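Local coordinates for DUF2020 domain-containing protein (Corynebacterium diphtheriae, PDB 3V7B) that is of unknown function but carries a DUF2020 domain of the Mog1p/PsbP clan, folded as an antiparallel sheet with helices, at residues L15-Q20 and D50-T55; E26-L31 and C58-Y63; D38-R43 and A66-V71. All coordinates share one frame; numbering follows the deposited sequence. Where two conformers were deposited one is given.

Contact 1 of 3, residues L15-Q20 and D50-T55; sequences LPMPPQ and DTRFDT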
loop_
_atom_site.group_PDB
_atom_site.type_symbol
_atom_site.label_atom_id
_atom_site.label_comp_id
_atom_site.label_asym_id
_atom_site.label_seq_id
_atom_site.Cartn_x
_atom_site.Cartn_y
_atom_site.Cartn_z
ATOM N N LEU A 15 -6.731 6.266 -5.519
ATOM C CA LEU A 15 -6.249 4.903 -5.529
ATOM C C LEU A 15 -5.274 4.741 -6.702
ATOM O O LEU A 15 -5.452 5.359 -7.727
ATOM C CB LEU A 15 -7.390 3.918 -5.695
ATOM C CG LEU A 15 -8.327 3.794 -4.495
ATOM C CD1 LEU A 15 -9.560 2.984 -4.864
ATOM C CD2 LEU A 15 -7.579 3.121 -3.370
ATOM N N PRO A 16 -4.261 3.878 -6.567
ATOM C CA PRO A 16 -3.301 3.612 -7.667
ATOM C C PRO A 16 -3.988 3.111 -8.938
ATOM O O PRO A 16 -4.892 2.289 -8.847
ATOM C CB PRO A 16 -2.444 2.522 -7.103
ATOM C CG PRO A 16 -2.573 2.662 -5.617
ATOM C CD PRO A 16 -3.964 3.064 -5.381
HETATM N N MSE A 17 -3.505 3.523 -10.097
HETATM C CA MSE A 17 -4.078 3.071 -11.383
HETATM C C MSE A 17 -2.945 2.944 -12.414
HETATM O O MSE A 17 -2.741 3.816 -13.263
HETATM C CB MSE A 17 -5.183 4.036 -11.893
HETATM C CG MSE A 17 -6.331 4.353 -10.917
HETATM SE SE MSE A 17 -7.606 5.684 -11.672
HETATM C CE MSE A 17 -8.488 4.360 -12.841
ATOM N N PRO A 18 -2.174 1.867 -12.324
ATOM C CA PRO A 18 -1.053 1.719 -13.281
ATOM C C PRO A 18 -1.631 1.616 -14.688
ATOM O O PRO A 18 -2.600 0.908 -14.894
ATOM C CB PRO A 18 -0.378 0.391 -12.852
ATOM C CG PRO A 18 -0.754 0.242 -11.435
ATOM C CD PRO A 18 -2.186 0.763 -11.350
ATOM N N PRO A 19 -1.089 2.399 -15.636
ATOM C CA PRO A 19 -1.866 2.636 -16.858
ATOM C C PRO A 19 -2.078 1.395 -17.723
ATOM O O PRO A 19 -3.099 1.335 -18.422
ATOM C CB PRO A 19 -1.082 3.743 -17.576
ATOM C CG PRO A 19 0.279 3.690 -16.983
ATOM C CD PRO A 19 0.153 3.156 -15.594
ATOM N N GLN A 20 -1.198 0.401 -17.638
ATOM C CA GLN A 20 -1.377 -0.845 -18.390
ATOM C C GLN A 20 -1.945 -2.013 -17.576
ATOM O O GLN A 20 -2.039 -3.085 -18.097
ATOM C CB GLN A 20 -0.044 -1.299 -19.026
ATOM C CG GLN A 20 0.338 -0.569 -20.299
ATOM C CD GLN A 20 0.862 0.838 -20.109
ATOM O OE1 GLN A 20 1.981 1.031 -19.620
ATOM N NE2 GLN A 20 0.076 1.833 -20.541
ATOM N N ASP A 50 2.368 3.478 -10.644
ATOM C CA ASP A 50 1.576 4.662 -10.884
ATOM C C ASP A 50 2.420 5.804 -10.452
ATOM O O ASP A 50 2.556 6.052 -9.260
ATOM C CB ASP A 50 0.224 4.546 -10.130
ATOM C CG ASP A 50 -0.703 5.797 -10.318
ATOM O OD1 ASP A 50 -0.246 6.858 -10.838
ATOM O OD2 ASP A 50 -1.892 5.670 -9.969
ATOM N N THR A 51 2.998 6.517 -11.421
ATOM C CA THR A 51 3.948 7.586 -11.165
ATOM C C THR A 51 3.273 8.935 -10.907
ATOM O O THR A 51 3.956 9.991 -10.872
ATOM C CB THR A 51 4.900 7.748 -12.346
ATOM O OG1 THR A 51 4.128 7.973 -13.522
ATOM C CG2 THR A 51 5.707 6.490 -12.501
ATOM N N ARG A 52 1.948 8.931 -10.766
ATOM C CA ARG A 52 1.288 10.191 -10.248
ATOM C C ARG A 52 1.767 10.609 -8.869
ATOM O O ARG A 52 1.819 11.814 -8.542
ATOM C CB ARG A 52 -0.236 10.106 -10.283
ATOM C CG ARG A 52 -0.774 10.046 -11.682
ATOM C CD ARG A 52 -2.294 9.864 -11.695
ATOM N NE ARG A 52 -2.660 8.671 -10.928
ATOM C CZ ARG A 52 -3.871 8.449 -10.394
ATOM N NH1 ARG A 52 -4.875 9.314 -10.579
ATOM N NH2 ARG A 52 -4.122 7.341 -9.678
ATOM N N PHE A 53 2.196 9.620 -8.119
ATOM C CA PHE A 53 2.679 9.811 -6.734
ATOM C C PHE A 53 4.171 10.071 -6.779
ATOM O O PHE A 53 4.842 9.455 -7.578
ATOM C CB PHE A 53 2.352 8.588 -5.933
ATOM C CG PHE A 53 0.871 8.245 -5.959
ATOM C CD1 PHE A 53 -0.032 8.825 -5.067
ATOM C CD2 PHE A 53 0.384 7.408 -6.906
ATOM C CE1 PHE A 53 -1.436 8.535 -5.117
ATOM C CE2 PHE A 53 -0.986 7.079 -6.971
ATOM C CZ PHE A 53 -1.894 7.641 -6.078
ATOM N N ASP A 54 4.668 10.942 -5.914
ATOM C CA ASP A 54 6.134 11.203 -5.864
ATOM C C ASP A 54 6.904 9.864 -5.784
ATOM O O ASP A 54 7.852 9.613 -6.545
ATOM C CB ASP A 54 6.535 12.048 -4.654
ATOM C CG ASP A 54 5.881 13.433 -4.609
ATOM O OD1 ASP A 54 5.254 13.861 -5.606
ATOM O OD2 ASP A 54 6.016 14.053 -3.530
ATOM N N THR A 55 6.481 9.003 -4.853
ATOM C CA THR A 55 6.934 7.618 -4.809
ATOM C C THR A 55 5.912 6.801 -5.545
ATOM O O THR A 55 4.744 6.723 -5.096
ATOM C CB THR A 55 7.074 7.079 -3.357
ATOM O OG1 THR A 55 8.083 7.849 -2.692
ATOM C CG2 THR A 55 7.484 5.637 -3.406
#
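An Asx turn at the start of the loop joining the sheet strands 46-50 and 57-61 gives the proline-rich segment 15-20 its docking point. Among the charged and polar contacts, the carboxylate of Asp-50 is the hub. Its CG stands anti to the backbone N (chi1 179°), and OD1 accepts the backbone N of Arg-52 at 3.0 Å, which closes the Asx turn inside a type I beta turn from Asp-50 to Phe-53. The Arg-52 chain, bent at chi3 (-56°), folds back so that its guanidinium meets the carboxylate side-on: NE reaches the syn lone pair of OD1, and NH2 that of OD2 at 2.8 Å, both nearly in the guanidinium plane. With both carboxylate oxygens held in this way, the group's rotation is fixed, and the paired arginine would be expected to favour the ionised acid. Across the contact, the backbone N of Met-17, a selenomethionine, donates to Asp-50 OD2 at 2.7 Å from above the carboxylate plane. OD2 thus serves two donors. At the guanidinium edge, Arg-52 NH2 adds a weak hydrogen bond of 3.1 Å to Leu-15 O.

The van der Waals part is slighter. Pro-16 brings its CA to 4.2 Å from CE2 of Phe-53, while its ring packs on Val-59 and Met-72 of the sheet. The Met-17 side chain crosses Arg-52 obliquely, its CG 3.9 Å from Arg-52 NH2.

Contact 2 of 3, residues E26-L31 and C58-Y63; sequences EECPYL and CVFWSY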
loop_
_atom_site.group_PDB
_atom_site.type_symbol
_atom_site.label_atom_id
_atom_site.label_comp_id
_atom_site.label_asym_id
_atom_site.label_seq_id
_atom_site.Cartn_x
_atom_site.Cartn_y
_atom_site.Cartn_z
ATOM N N GLU A 26 6.319 -3.462 -15.529
ATOM C CA GLU A 26 7.284 -2.496 -14.936
ATOM C C GLU A 26 7.300 -2.793 -13.477
ATOM O O GLU A 26 6.268 -2.866 -12.852
ATOM C CB GLU A 26 6.902 -1.034 -15.200
ATOM C CG GLU A 26 7.899 -0.000 -14.692
ATOM C CD GLU A 26 9.295 -0.165 -15.280
ATOM O OE1 GLU A 26 10.327 0.247 -14.671
ATOM O OE2 GLU A 26 9.353 -0.735 -16.391
ATOM N N GLU A 27 8.479 -3.018 -12.939
ATOM C CA GLU A 27 8.608 -3.519 -11.633
ATOM C C GLU A 27 8.628 -2.396 -10.617
ATOM O O GLU A 27 8.978 -1.236 -10.936
ATOM C CB GLU A 27 9.828 -4.435 -11.520
ATOM C CG GLU A 27 9.630 -5.715 -12.374
ATOM C CD GLU A 27 10.691 -6.789 -12.166
ATOM O OE1 GLU A 27 10.643 -7.768 -12.962
ATOM O OE2 GLU A 27 11.586 -6.655 -11.246
ATOM N N CYS A 28 8.238 -2.748 -9.405
ATOM C CA CYS A 28 8.217 -1.785 -8.303
ATOM C C CYS A 28 9.621 -1.390 -7.917
ATOM O O CYS A 28 10.442 -2.275 -7.661
ATOM C CB CYS A 28 7.597 -2.450 -7.104
ATOM S SG CYS A 28 7.218 -1.305 -5.788
ATOM N N PRO A 29 9.916 -0.078 -7.806
ATOM C CA PRO A 29 11.329 0.260 -7.456
ATOM C C PRO A 29 11.758 -0.146 -6.080
ATOM O O PRO A 29 12.971 -0.329 -5.832
ATOM C CB PRO A 29 11.427 1.794 -7.660
ATOM C CG PRO A 29 10.272 2.130 -8.521
ATOM C CD PRO A 29 9.172 1.074 -8.291
ATOM N N TYR A 30 10.803 -0.441 -5.208
ATOM C CA TYR A 30 11.164 -0.692 -3.833
ATOM C C TYR A 30 10.680 -2.021 -3.258
ATOM O O TYR A 30 10.758 -2.218 -2.075
ATOM C CB TYR A 30 10.658 0.453 -2.938
ATOM C CG TYR A 30 9.236 0.844 -3.158
ATOM C CD1 TYR A 30 8.241 0.270 -2.400
ATOM C CD2 TYR A 30 8.878 1.806 -4.127
ATOM C CE1 TYR A 30 6.928 0.647 -2.554
ATOM C CE2 TYR A 30 7.545 2.186 -4.314
ATOM C CZ TYR A 30 6.591 1.610 -3.542
ATOM O OH TYR A 30 5.298 1.988 -3.718
ATOM N N LEU A 31 10.101 -2.889 -4.078
ATOM C CA LEU A 31 9.623 -4.195 -3.588
ATOM C C LEU A 31 9.964 -5.206 -4.702
ATOM O O LEU A 31 9.566 -5.018 -5.852
ATOM C CB LEU A 31 8.138 -4.192 -3.357
ATOM C CG LEU A 31 7.603 -3.472 -2.130
ATOM C CD1 LEU A 31 6.083 -3.632 -2.004
ATOM C CD2 LEU A 31 8.293 -3.954 -0.837
ATOM N N CYS A 58 2.647 0.870 -6.379
ATOM C CA CYS A 58 2.971 -0.403 -7.050
ATOM C C CYS A 58 1.747 -1.319 -6.869
ATOM O O CYS A 58 1.203 -1.479 -5.770
ATOM C CB CYS A 58 4.213 -1.078 -6.471
ATOM S SG CYS A 58 5.724 -0.088 -6.680
ATOM N N VAL A 59 1.362 -1.957 -7.956
ATOM C CA VAL A 59 0.214 -2.889 -7.919
ATOM C C VAL A 59 0.594 -4.233 -8.517
ATOM O O VAL A 59 1.299 -4.285 -9.527
ATOM C CB VAL A 59 -0.933 -2.345 -8.712
ATOM C CG1 VAL A 59 -2.180 -3.254 -8.508
ATOM C CG2 VAL A 59 -1.243 -0.910 -8.282
ATOM N N PHE A 60 0.168 -5.308 -7.844
ATOM C CA PHE A 60 0.610 -6.617 -8.170
ATOM C C PHE A 60 -0.614 -7.507 -8.363
ATOM O O PHE A 60 -1.469 -7.632 -7.495
ATOM C CB PHE A 60 1.502 -7.234 -7.090
ATOM C CG PHE A 60 2.648 -6.370 -6.612
ATOM C CD1 PHE A 60 3.897 -6.442 -7.212
ATOM C CD2 PHE A 60 2.455 -5.421 -5.604
ATOM C CE1 PHE A 60 4.968 -5.713 -6.737
ATOM C CE2 PHE A 60 3.523 -4.612 -5.209
ATOM C CZ PHE A 60 4.778 -4.765 -5.778
ATOM N N TRP A 61 -0.634 -8.155 -9.517
ATOM C CA TRP A 61 -1.717 -9.022 -9.933
ATOM C C TRP A 61 -1.335 -10.474 -10.013
ATOM O O TRP A 61 -0.251 -10.825 -10.460
ATOM C CB TRP A 61 -2.212 -8.630 -11.331
ATOM C CG TRP A 61 -3.135 -7.456 -11.322
ATOM C CD1 TRP A 61 -4.544 -7.435 -11.173
ATOM C CD2 TRP A 61 -2.743 -6.108 -11.581
ATOM N NE1 TRP A 61 -5.034 -6.163 -11.268
ATOM C CE2 TRP A 61 -3.959 -5.303 -11.538
ATOM C CE3 TRP A 61 -1.509 -5.492 -11.797
ATOM C CZ2 TRP A 61 -3.918 -3.948 -11.661
ATOM C CZ3 TRP A 61 -1.503 -4.111 -11.969
ATOM C CH2 TRP A 61 -2.677 -3.373 -11.892
ATOM N N SER A 62 -2.267 -11.320 -9.585
ATOM C CA SER A 62 -2.256 -12.754 -9.875
ATOM C C SER A 62 -3.436 -13.060 -10.795
ATOM O O SER A 62 -3.877 -12.192 -11.539
ATOM C CB SER A 62 -2.376 -13.568 -8.604
ATOM O OG SER A 62 -2.066 -14.952 -8.838
ATOM N N TYR A 63 -3.991 -14.262 -10.731
ATOM C CA TYR A 63 -5.036 -14.603 -11.666
ATOM C C TYR A 63 -6.380 -13.829 -11.481
ATOM O O TYR A 63 -7.083 -13.579 -12.464
ATOM C CB TYR A 63 -5.276 -16.126 -11.670
ATOM C CG TYR A 63 -5.783 -16.677 -10.346
ATOM C CD1 TYR A 63 -7.177 -16.714 -10.054
ATOM C CD2 TYR A 63 -4.897 -17.170 -9.387
ATOM C CE1 TYR A 63 -7.650 -17.216 -8.835
ATOM C CE2 TYR A 63 -5.364 -17.664 -8.182
ATOM C CZ TYR A 63 -6.739 -17.680 -7.918
ATOM O OH TYR A 63 -7.187 -18.137 -6.713
#
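A disulfide bridge staples the loop before helix 33-40 to strand 57-61 of the antiparallel sheet, and aromatic rings close in around it. Cys-28 SG and Cys-58 SG are bonded at 2.1 Å with a chi3 of 82°, close to the relaxed right angle of a disulfide. The two halves leave their backbones differently: SG of Cys-28 lies anti to its backbone N (chi1 -169°), whereas that of Cys-58 lies anti to its carbonyl carbon.

The ring of Tyr-30 lies against the bridge. It puts one face under Cys-28 SG, which sits 3.6 Å above the plane and over the centre, and Cys-58 SG approaches obliquely in a sulfur-aromatic contact, 4.2 Å from the centroid. The ring gets there through the crowded chi1 position, with CG between the backbone N and the carbonyl carbon. Its buried hydroxyl is satisfied by a hydrogen bond to Pro-56 O, just ahead of the strand, and the ring also packs on helix 135-149.

Beyond the sulfurs, Phe-60 continues the apolar patch with the tip of its ring. Leu-31 crosses that side chain at about a right angle, bringing CD1 to 4.2 Å from Phe-60 CZ, and Cys-28 CB touches the same CZ at 3.9 Å.

Contact 3 of 3, residues D38-R43 and A66-V71; sequences DTNGQR and APQATV. With EDO (1,2-ethanediol), chain C.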
loop_
_atom_site.group_PDB
_atom_site.type_symbol
_atom_site.label_atom_id
_atom_site.label_comp_id
_atom_site.label_asym_id
_atom_site.label_seq_id
_atom_site.Cartn_x
_atom_site.Cartn_y
_atom_site.Cartn_z
ATOM N N ASP A 38 5.939 -14.527 -2.832
ATOM C CA ASP A 38 6.131 -15.448 -1.682
ATOM C C ASP A 38 5.427 -14.995 -0.422
ATOM O O ASP A 38 4.820 -15.798 0.267
ATOM C CB ASP A 38 7.623 -15.659 -1.415
ATOM C CG ASP A 38 8.261 -16.579 -2.456
ATOM O OD1 ASP A 38 7.553 -17.482 -2.951
ATOM O OD2 ASP A 38 9.444 -16.411 -2.822
ATOM N N THR A 39 5.535 -13.716 -0.107
ATOM C CA THR A 39 4.902 -13.092 1.103
ATOM C C THR A 39 3.394 -13.108 1.033
ATOM O O THR A 39 2.725 -13.624 1.950
ATOM C CB THR A 39 5.369 -11.639 1.289
ATOM O OG1 THR A 39 6.798 -11.632 1.335
ATOM C CG2 THR A 39 4.767 -11.042 2.652
ATOM N N ASN A 40 2.858 -12.619 -0.094
ATOM C CA ASN A 40 1.375 -12.559 -0.281
ATOM C C ASN A 40 0.793 -13.961 -0.611
ATOM O O ASN A 40 -0.228 -14.326 -0.084
ATOM C CB ASN A 40 0.963 -11.537 -1.301
ATOM C CG ASN A 40 -0.462 -11.056 -1.117
ATOM O OD1 ASN A 40 -1.287 -11.146 -2.021
ATOM N ND2 ASN A 40 -0.715 -10.466 -0.003
ATOM N N GLY A 41 1.475 -14.737 -1.431
ATOM C CA GLY A 41 1.117 -16.140 -1.547
ATOM C C GLY A 41 0.526 -16.599 -2.855
ATOM O O GLY A 41 0.173 -17.784 -2.965
ATOM N N GLN A 42 0.467 -15.723 -3.846
ATOM C CA GLN A 42 -0.073 -16.089 -5.148
ATOM C C GLN A 42 0.915 -15.801 -6.233
ATOM O O GLN A 42 1.646 -14.794 -6.182
ATOM C CB GLN A 42 -1.357 -15.333 -5.457
ATOM C CG GLN A 42 -2.472 -15.606 -4.473
ATOM C CD GLN A 42 -3.772 -14.862 -4.834
ATOM O OE1 GLN A 42 -3.750 -13.762 -5.382
ATOM N NE2 GLN A 42 -4.895 -15.511 -4.577
ATOM N N ARG A 43 0.960 -16.687 -7.235
ATOM C CA ARG A 43 1.787 -16.430 -8.389
ATOM C C ARG A 43 1.493 -15.117 -9.135
ATOM O O ARG A 43 0.336 -14.728 -9.277
ATOM C CB ARG A 43 1.708 -17.604 -9.359
ATOM C CG ARG A 43 2.234 -18.879 -8.700
ATOM C CD ARG A 43 1.974 -20.075 -9.591
ATOM N NE ARG A 43 2.354 -21.363 -9.009
ATOM C CZ ARG A 43 1.584 -22.083 -8.176
ATOM N NH1 ARG A 43 0.396 -21.637 -7.772
ATOM N NH2 ARG A 43 1.981 -23.270 -7.732
ATOM N N ALA A 66 -9.134 -8.442 -9.528
ATOM C CA ALA A 66 -8.669 -7.552 -8.472
ATOM C C ALA A 66 -7.185 -7.870 -8.129
ATOM O O ALA A 66 -6.796 -9.020 -8.011
ATOM C CB ALA A 66 -9.557 -7.723 -7.223
ATOM N N PRO A 67 -6.370 -6.846 -7.926
ATOM C CA PRO A 67 -4.968 -7.152 -7.635
ATOM C C PRO A 67 -4.756 -8.032 -6.392
ATOM O O PRO A 67 -5.597 -8.020 -5.470
ATOM C CB PRO A 67 -4.322 -5.771 -7.466
ATOM C CG PRO A 67 -5.390 -4.778 -7.594
ATOM C CD PRO A 67 -6.637 -5.406 -8.084
ATOM N N GLN A 68 -3.628 -8.733 -6.320
ATOM C CA GLN A 68 -3.327 -9.494 -5.098
ATOM C C GLN A 68 -2.812 -8.539 -3.995
ATOM O O GLN A 68 -3.003 -8.803 -2.815
ATOM C CB GLN A 68 -2.386 -10.689 -5.328
ATOM C CG GLN A 68 -0.913 -10.337 -5.624
ATOM C CD GLN A 68 -0.059 -11.601 -5.504
ATOM O OE1 GLN A 68 -0.064 -12.261 -4.475
ATOM N NE2 GLN A 68 0.568 -12.000 -6.601
ATOM N N ALA A 69 -2.117 -7.485 -4.366
ATOM C CA ALA A 69 -1.585 -6.514 -3.394
ATOM C C ALA A 69 -1.436 -5.168 -4.080
ATOM O O ALA A 69 -1.052 -5.037 -5.257
ATOM C CB ALA A 69 -0.226 -6.972 -2.825
ATOM N N THR A 70 -1.688 -4.146 -3.311
ATOM C CA THR A 70 -1.498 -2.781 -3.763
ATOM C C THR A 70 -0.724 -2.031 -2.684
ATOM O O THR A 70 -1.103 -2.069 -1.498
ATOM C CB THR A 70 -2.886 -2.099 -3.961
ATOM O OG1 THR A 70 -3.644 -2.770 -4.992
ATOM C CG2 THR A 70 -2.742 -0.579 -4.249
ATOM N N VAL A 71 0.313 -1.287 -3.096
ATOM C CA VAL A 71 1.134 -0.562 -2.145
ATOM C C VAL A 71 1.157 0.876 -2.597
ATOM O O VAL A 71 1.514 1.164 -3.741
ATOM C CB VAL A 71 2.591 -1.097 -2.057
ATOM C CG1 VAL A 71 3.452 -0.233 -1.151
ATOM C CG2 VAL A 71 2.578 -2.584 -1.574
HETATM C C1 EDO C . -7.019 -6.170 -3.170
HETATM O O1 EDO C . -7.380 -6.296 -4.555
HETATM C C2 EDO C . -5.603 -5.577 -3.077
HETATM O O2 EDO C . -5.382 -4.305 -3.731
#
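Gln-68 reaches across the end of helix 33-40, its side chain sliding past those of Asn-40 and Gln-42 in the opposite direction to each. Its CG takes the crowded position between the backbone N and the carbonyl carbon (chi1 72°), and from there the chain runs extended, carrying the amide to the backbone just beyond the helix. NE2 donates to Gln-42 O at 3.0 Å. This bond is nearly straight at the hydrogen (162°) and lies close to the plane of the Gln-68 amide, but it comes down on the Gln-42 carbonyl from well above its plane.

Packing along the glutamine accompanies the bond. Gln-42 CB lies 3.5 Å from Gln-68 OE1, and the two amide planes are turned 61° apart. The Gln-42 amide has a partner of its own, its OE1 accepting from Asn-131 ND2. On the helix side, Asn-40 CB approaches the same Gln-68 OE1 to 3.4 Å. Gly-41 makes the exit from the helix with positive phi.

On the neighbouring residues of 66-71 sits a 1,2-ethanediol, probably from the crystallisation liquor: its O1 donates to Pro-67 O at 2.6 Å, and its O2 is hydrogen-bonded to Thr-70 OG1. Gln-68 and Ala-69 both face Phe-60 of strand 57-61, the pairing that defines a classic beta bulge in an antiparallel sheet.

From the N terminus, the chain supplies the first halves of all three contacts, 15-20, 26-31 and 38-43, before any of the second halves, 50-55, 58-63 and 66-71. The loops they close, of 29, 26 and 22 intervening residues, therefore cross one another, and none nests. Contact 1 ties the N-terminal segment to the turn between strands 46-50 and 57-61; contact 2 fixes a later part of the same pre-helix loop, 26-31, to strand 57-61; contact 3 joins that helix's end to strand 69-75. Pro-18 packs on Val-59 and Thr-55 on Tyr-30, joining contacts 1 and 2, while Phe-60 O to Gln-68 N, a probable backbone hydrogen bond, links contacts 2 and 3 through neighbouring strands.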